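PDB 7DVE: 6'''-hydroxyparomomycin C oxidase from Microbacterium trichothecenolyticum, which uses FAD and molecular oxygen to oxidise the C3 hydroxyl of the sugar in C-glycosides such as isoorientin and mangiferin, releasing hydrogen peroxide. Local coordinates for residues I301-R306 with E418-G423; A22-I27 with A495-G500. One frame throughout, in Å; residues are numbered along the deposited sequence.

Contact 1: residues I301-R306 with E418-G423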
loop_
_atom_site.group_PDB
_atom_site.type_symbol
_atom_site.label_atom_id
_atom_site.label_comp_id
_atom_site.label_asym_id
_atom_site.label_seq_id
_atom_site.Cartn_x
_atom_site.Cartn_y
_atom_site.Cartn_z
ATOM N N ILE A 301 -1.482 1.575 -16.823
ATOM C CA ILE A 301 -2.126 1.368 -18.117
ATOM C C ILE A 301 -3.014 0.141 -17.969
ATOM O O ILE A 301 -2.565 -0.886 -17.458
ATOM C CB ILE A 301 -1.101 1.165 -19.254
ATOM C CG1 ILE A 301 -0.194 2.396 -19.421
ATOM C CG2 ILE A 301 -1.826 0.891 -20.578
ATOM C CD1 ILE A 301 1.152 2.334 -18.707
ATOM N N VAL A 302 -4.270 0.248 -18.394
ATOM C CA VAL A 302 -5.253 -0.807 -18.177
ATOM C C VAL A 302 -5.858 -1.220 -19.511
ATOM O O VAL A 302 -5.893 -0.461 -20.485
ATOM C CB VAL A 302 -6.380 -0.380 -17.206
ATOM C CG1 VAL A 302 -5.823 -0.087 -15.812
ATOM C CG2 VAL A 302 -7.157 0.821 -17.778
ATOM N N PHE A 303 -6.389 -2.427 -19.520
ATOM C CA PHE A 303 -6.884 -3.047 -20.738
ATOM C C PHE A 303 -7.859 -4.128 -20.298
ATOM O O PHE A 303 -7.727 -4.660 -19.206
ATOM C CB PHE A 303 -5.708 -3.645 -21.518
ATOM C CG PHE A 303 -5.950 -3.807 -22.978
ATOM C CD1 PHE A 303 -6.634 -2.847 -23.697
ATOM C CD2 PHE A 303 -5.453 -4.924 -23.645
ATOM C CE1 PHE A 303 -6.818 -2.980 -25.094
ATOM C CE2 PHE A 303 -5.646 -5.089 -25.019
ATOM C CZ PHE A 303 -6.335 -4.101 -25.748
ATOM N N ALA A 304 -8.813 -4.471 -21.137
ATOM C CA ALA A 304 -9.771 -5.512 -20.796
ATOM C C ALA A 304 -9.949 -6.417 -21.998
ATOM O O ALA A 304 -10.025 -5.927 -23.131
ATOM C CB ALA A 304 -11.131 -4.908 -20.386
ATOM N N VAL A 305 -10.007 -7.738 -21.770
ATOM C CA VAL A 305 -10.174 -8.678 -22.879
ATOM C C VAL A 305 -11.186 -9.766 -22.525
ATOM O O VAL A 305 -11.360 -10.145 -21.363
ATOM C CB VAL A 305 -8.840 -9.322 -23.343
ATOM C CG1 VAL A 305 -7.776 -8.258 -23.606
ATOM C CG2 VAL A 305 -8.347 -10.339 -22.337
ATOM N N ARG A 306 -11.886 -10.240 -23.551
ATOM C CA ARG A 306 -12.762 -11.392 -23.454
ATOM C C ARG A 306 -11.978 -12.646 -23.814
ATOM O O ARG A 306 -11.531 -12.801 -24.957
ATOM C CB ARG A 306 -13.965 -11.233 -24.378
ATOM C CG ARG A 306 -14.883 -12.443 -24.382
ATOM C CD ARG A 306 -16.001 -12.281 -25.411
ATOM N NE ARG A 306 -17.182 -11.768 -24.727
ATOM C CZ ARG A 306 -17.547 -10.495 -24.722
ATOM N NH1 ARG A 306 -16.921 -9.594 -25.468
ATOM N NH2 ARG A 306 -18.554 -10.114 -23.938
ATOM N N GLU A 418 3.066 -3.144 -24.946
ATOM C CA GLU A 418 3.166 -4.464 -24.315
ATOM C C GLU A 418 1.831 -4.930 -23.743
ATOM O O GLU A 418 1.539 -6.135 -23.761
ATOM C CB GLU A 418 4.241 -4.494 -23.222
ATOM C CG GLU A 418 4.317 -5.863 -22.448
ATOM C CD GLU A 418 4.843 -7.042 -23.292
ATOM O OE1 GLU A 418 5.081 -6.860 -24.505
ATOM O OE2 GLU A 418 5.019 -8.164 -22.741
ATOM N N ILE A 419 1.008 -4.026 -23.219
ATOM C CA ILE A 419 -0.231 -4.518 -22.633
ATOM C C ILE A 419 -1.165 -5.003 -23.726
ATOM O O ILE A 419 -1.886 -5.989 -23.540
ATOM C CB ILE A 419 -0.912 -3.469 -21.737
ATOM C CG1 ILE A 419 -1.975 -4.173 -20.882
ATOM C CG2 ILE A 419 -1.527 -2.394 -22.565
ATOM C CD1 ILE A 419 -2.444 -3.352 -19.684
ATOM N N VAL A 420 -1.139 -4.358 -24.897
ATOM C CA VAL A 420 -1.938 -4.891 -26.002
ATOM C C VAL A 420 -1.412 -6.261 -26.433
ATOM O O VAL A 420 -2.195 -7.196 -26.668
ATOM C CB VAL A 420 -1.974 -3.889 -27.170
ATOM C CG1 VAL A 420 -2.739 -4.471 -28.346
ATOM C CG2 VAL A 420 -2.621 -2.614 -26.698
ATOM N N ARG A 421 -0.080 -6.422 -26.503
ATOM C CA ARG A 421 0.458 -7.726 -26.893
ATOM C C ARG A 421 0.071 -8.821 -25.892
ATOM O O ARG A 421 -0.259 -9.950 -26.281
ATOM C CB ARG A 421 1.979 -7.645 -27.044
ATOM C CG ARG A 421 2.623 -8.949 -27.494
ATOM C CD ARG A 421 4.164 -8.905 -27.417
ATOM N NE ARG A 421 4.640 -9.379 -26.122
ATOM C CZ ARG A 421 4.696 -10.662 -25.778
ATOM N NH1 ARG A 421 4.348 -11.618 -26.623
ATOM N NH2 ARG A 421 5.106 -10.995 -24.556
ATOM N N LEU A 422 0.104 -8.513 -24.597
ATOM C CA LEU A 422 -0.267 -9.529 -23.615
ATOM C C LEU A 422 -1.766 -9.827 -23.659
ATOM O O LEU A 422 -2.174 -10.982 -23.479
ATOM C CB LEU A 422 0.137 -9.095 -22.208
ATOM C CG LEU A 422 1.595 -8.895 -21.794
ATOM C CD1 LEU A 422 1.646 -8.197 -20.436
ATOM C CD2 LEU A 422 2.386 -10.190 -21.756
ATOM N N GLY A 423 -2.608 -8.807 -23.880
ATOM C CA GLY A 423 -4.044 -9.055 -23.885
ATOM C C GLY A 423 -4.518 -9.828 -25.108
ATOM O O GLY A 423 -5.419 -10.666 -25.012
#
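Strand 301-306 and helix 418-423 run nearly the same way, their axes 21° apart and 8.9 Å from each other at the closest point, with Phe-303 opposite Ile-419 and Val-305 opposite Gly-423. Strand alternation turns Ile-301, Phe-303 and Val-305 to the helix. The branched Ile-419 fits between the first two: its CG2 meets CG2 of Ile-301 at 3.9 Å, while CG1, anti to the backbone N (chi1 -165°), carries CD1 to 3.8 Å from CB of Phe-303 and against the backbone O of Ile-301.

Phe-303 supplies the broad flat group that reaches the helix. With CG anti to its own backbone N (chi1 -156°), the ring stands up from the strand, and CE2 comes 3.8 Å from CA of Val-420. Methyl CG2 of Val-420 lies over one ring face, displaced to the rim, 4.1 Å from CZ; CA of Gly-423 is at the ring's edge. Gly-423, with no side chain, lets the ring edge and CG1 of Val-305 come up to the helix backbone, and that CG1 settles 3.7 Å from the backbone O of Gly-423. No hydrogen bond spans the interface.

Pro-434 and Leu-369, from the two strands flanking 300-307, also touch Ile-419. The arrangement is a helix packed by apolar side chains on one face of an antiparallel sheet, in this GMC oxidoreductase the sheet outside the Rossmann-type FAD-binding core.

Contact 2: residues A22-I27 with A495-G500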
loop_
_atom_site.group_PDB
_atom_site.type_symbol
_atom_site.label_atom_id
_atom_site.label_comp_id
_atom_site.label_asym_id
_atom_site.label_seq_id
_atom_site.Cartn_x
_atom_site.Cartn_y
_atom_site.Cartn_z
ATOM N N ALA A 22 0.858 -1.708 11.551
ATOM C CA ALA A 22 0.557 -3.039 12.067
ATOM C C ALA A 22 1.802 -3.914 12.101
ATOM O O ALA A 22 1.961 -4.723 13.017
ATOM C CB ALA A 22 -0.544 -3.716 11.244
ATOM N N THR A 23 2.693 -3.783 11.111
ATOM C CA THR A 23 3.896 -4.605 11.135
ATOM C C THR A 23 4.717 -4.297 12.375
ATOM O O THR A 23 5.193 -5.209 13.067
ATOM C CB THR A 23 4.731 -4.389 9.874
ATOM O OG1 THR A 23 4.046 -4.949 8.755
ATOM C CG2 THR A 23 6.090 -5.087 10.014
ATOM N N TYR A 24 4.893 -3.003 12.673
ATOM C CA TYR A 24 5.612 -2.657 13.898
ATOM C C TYR A 24 4.934 -3.263 15.123
ATOM O O TYR A 24 5.597 -3.846 15.995
ATOM C CB TYR A 24 5.732 -1.143 14.043
ATOM C CG TYR A 24 6.906 -0.570 13.295
ATOM C CD1 TYR A 24 6.820 -0.308 11.928
ATOM C CD2 TYR A 24 8.099 -0.302 13.939
ATOM C CE1 TYR A 24 7.892 0.219 11.231
ATOM C CE2 TYR A 24 9.182 0.232 13.250
ATOM C CZ TYR A 24 9.069 0.479 11.900
ATOM O OH TYR A 24 10.125 1.004 11.217
ATOM N N ALA A 25 3.605 -3.147 15.200
ATOM C CA ALA A 25 2.886 -3.694 16.352
ATOM C C ALA A 25 3.109 -5.196 16.486
ATOM O O ALA A 25 3.406 -5.698 17.579
ATOM C CB ALA A 25 1.390 -3.392 16.249
ATOM N N ARG A 26 2.993 -5.933 15.382
ATOM C CA ARG A 26 3.108 -7.386 15.481
ATOM C C ARG A 26 4.534 -7.819 15.801
ATOM O O ARG A 26 4.745 -8.736 16.614
ATOM C CB ARG A 26 2.625 -8.060 14.203
ATOM C CG ARG A 26 2.196 -9.524 14.463
ATOM C CD ARG A 26 3.113 -10.484 13.748
ATOM N NE ARG A 26 2.682 -11.874 13.774
ATOM C CZ ARG A 26 1.772 -12.388 12.958
ATOM N NH1 ARG A 26 1.010 -11.620 12.202
ATOM N NH2 ARG A 26 1.614 -13.704 12.913
ATOM N N ILE A 27 5.534 -7.181 15.182
ATOM C CA ILE A 27 6.898 -7.615 15.449
ATOM C C ILE A 27 7.293 -7.280 16.868
ATOM O O ILE A 27 8.053 -8.025 17.493
ATOM C CB ILE A 27 7.900 -7.026 14.445
ATOM C CG1 ILE A 27 7.534 -7.460 13.031
ATOM C CG2 ILE A 27 9.331 -7.486 14.802
ATOM C CD1 ILE A 27 7.957 -8.905 12.753
ATOM N N ALA A 495 8.229 -5.290 4.613
ATOM C CA ALA A 495 9.561 -5.857 4.866
ATOM C C ALA A 495 10.499 -4.850 5.541
ATOM O O ALA A 495 11.218 -5.179 6.513
ATOM C CB ALA A 495 10.165 -6.345 3.549
ATOM N N LEU A 496 10.521 -3.608 5.030
ATOM C CA LEU A 496 11.357 -2.590 5.668
ATOM C C LEU A 496 10.853 -2.293 7.075
ATOM O O LEU A 496 11.655 -2.119 8.007
ATOM C CB LEU A 496 11.417 -1.328 4.815
ATOM C CG LEU A 496 11.771 -1.584 3.350
ATOM C CD1 LEU A 496 11.620 -0.317 2.531
ATOM C CD2 LEU A 496 13.189 -2.119 3.259
ATOM N N ALA A 497 9.526 -2.324 7.267
ATOM C CA ALA A 497 8.967 -2.189 8.612
ATOM C C ALA A 497 9.455 -3.308 9.530
ATOM O O ALA A 497 9.689 -3.082 10.725
ATOM C CB ALA A 497 7.437 -2.174 8.546
ATOM N N VAL A 498 9.604 -4.523 8.988
ATOM C CA VAL A 498 10.111 -5.646 9.772
ATOM C C VAL A 498 11.500 -5.332 10.304
ATOM O O VAL A 498 11.804 -5.547 11.491
ATOM C CB VAL A 498 10.132 -6.934 8.929
ATOM C CG1 VAL A 498 10.804 -8.027 9.703
ATOM C CG2 VAL A 498 8.715 -7.327 8.474
ATOM N N ARG A 499 12.379 -4.839 9.426
ATOM C CA ARG A 499 13.716 -4.470 9.908
ATOM C C ARG A 499 13.634 -3.375 10.974
ATOM O O ARG A 499 14.293 -3.450 12.018
ATOM C CB ARG A 499 14.628 -4.023 8.766
ATOM C CG ARG A 499 16.076 -3.955 9.247
ATOM C CD ARG A 499 17.054 -3.388 8.253
ATOM N NE ARG A 499 18.144 -2.775 8.993
ATOM C CZ ARG A 499 19.394 -2.680 8.564
ATOM N NH1 ARG A 499 19.751 -3.129 7.374
ATOM N NH2 ARG A 499 20.307 -2.126 9.352
ATOM N N GLY A 500 12.811 -2.358 10.739
ATOM C CA GLY A 500 12.723 -1.267 11.707
ATOM C C GLY A 500 12.224 -1.719 13.071
ATOM O O GLY A 500 12.776 -1.336 14.107
#
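Helix 19-31, which follows the first strand of the Rossmann-type FAD-binding fold, packs here against the C-terminal helix 490-510; over the segments 22-27 and 495-500 the axes lie 8.6 Å apart and cross at -42°. Thr-23 and Ala-497 are nearest in backbone, their CA atoms only 6.2 Å from each other, a closeness that suits small side chains.

With OG1 of Thr-23 beside the backbone N (chi1 -70°), methyl CG2 stands anti to that N and makes the contact: it lies 3.5 Å from CB of Ala-497 and also touches CG2 of Val-498. The hydroxyl OG1 bonds instead to Pro-19 O, one turn back in its own helix, so threonine presents a hydrocarbon tip to the neighbour. CB of Ala-497 also touches Tyr-24, 3.6 Å from CE1, and so is shared by two side chains of helix 19-31.

Tyr-24 reaches across the other helix. The carbonyl O of Ala-497 sits over one ring face, 3.7 Å above its plane and shifted to the rim, and at the far end OH comes 3.5 Å from CA of Gly-500. Gly-500 has no side chain, which lets the hydroxyl approach its backbone this closely. The buried OH has no hydrogen-bond partner in the model. One turn after Thr-23, CD1 of Ile-27 meets CG1 of Val-498 more loosely, at 4.3 Å.

Thr-23 is about 8 Å from the bound FAD, side chain to cofactor. This is close helix-helix packing in which a tyrosine ring lies over small residues, Ala-497 and Gly-500, of the C-terminal helix, within the dinucleotide-binding core of a GMC oxidoreductase.

Overall arrangement
From the N terminus, the chain forms strand 12-15 and then helix 19-31, the first partner of contact 2, whose other half comes 468 residues later in helix 490-510. Contact 2 thus closes a loop spanning most of the chain and brings the N-terminal and C-terminal helices together near the FAD. Contact 1 falls wholly within that loop: strand 300-307 leads, 112 residues on, to segment 418-423 near the end of helix 406-424, fastening this helix to the antiparallel sheet. The contacts do not touch; their centres are 36 Å apart, on opposite sides of the chain's centre, one in the FAD-binding core and the other in the sheet region.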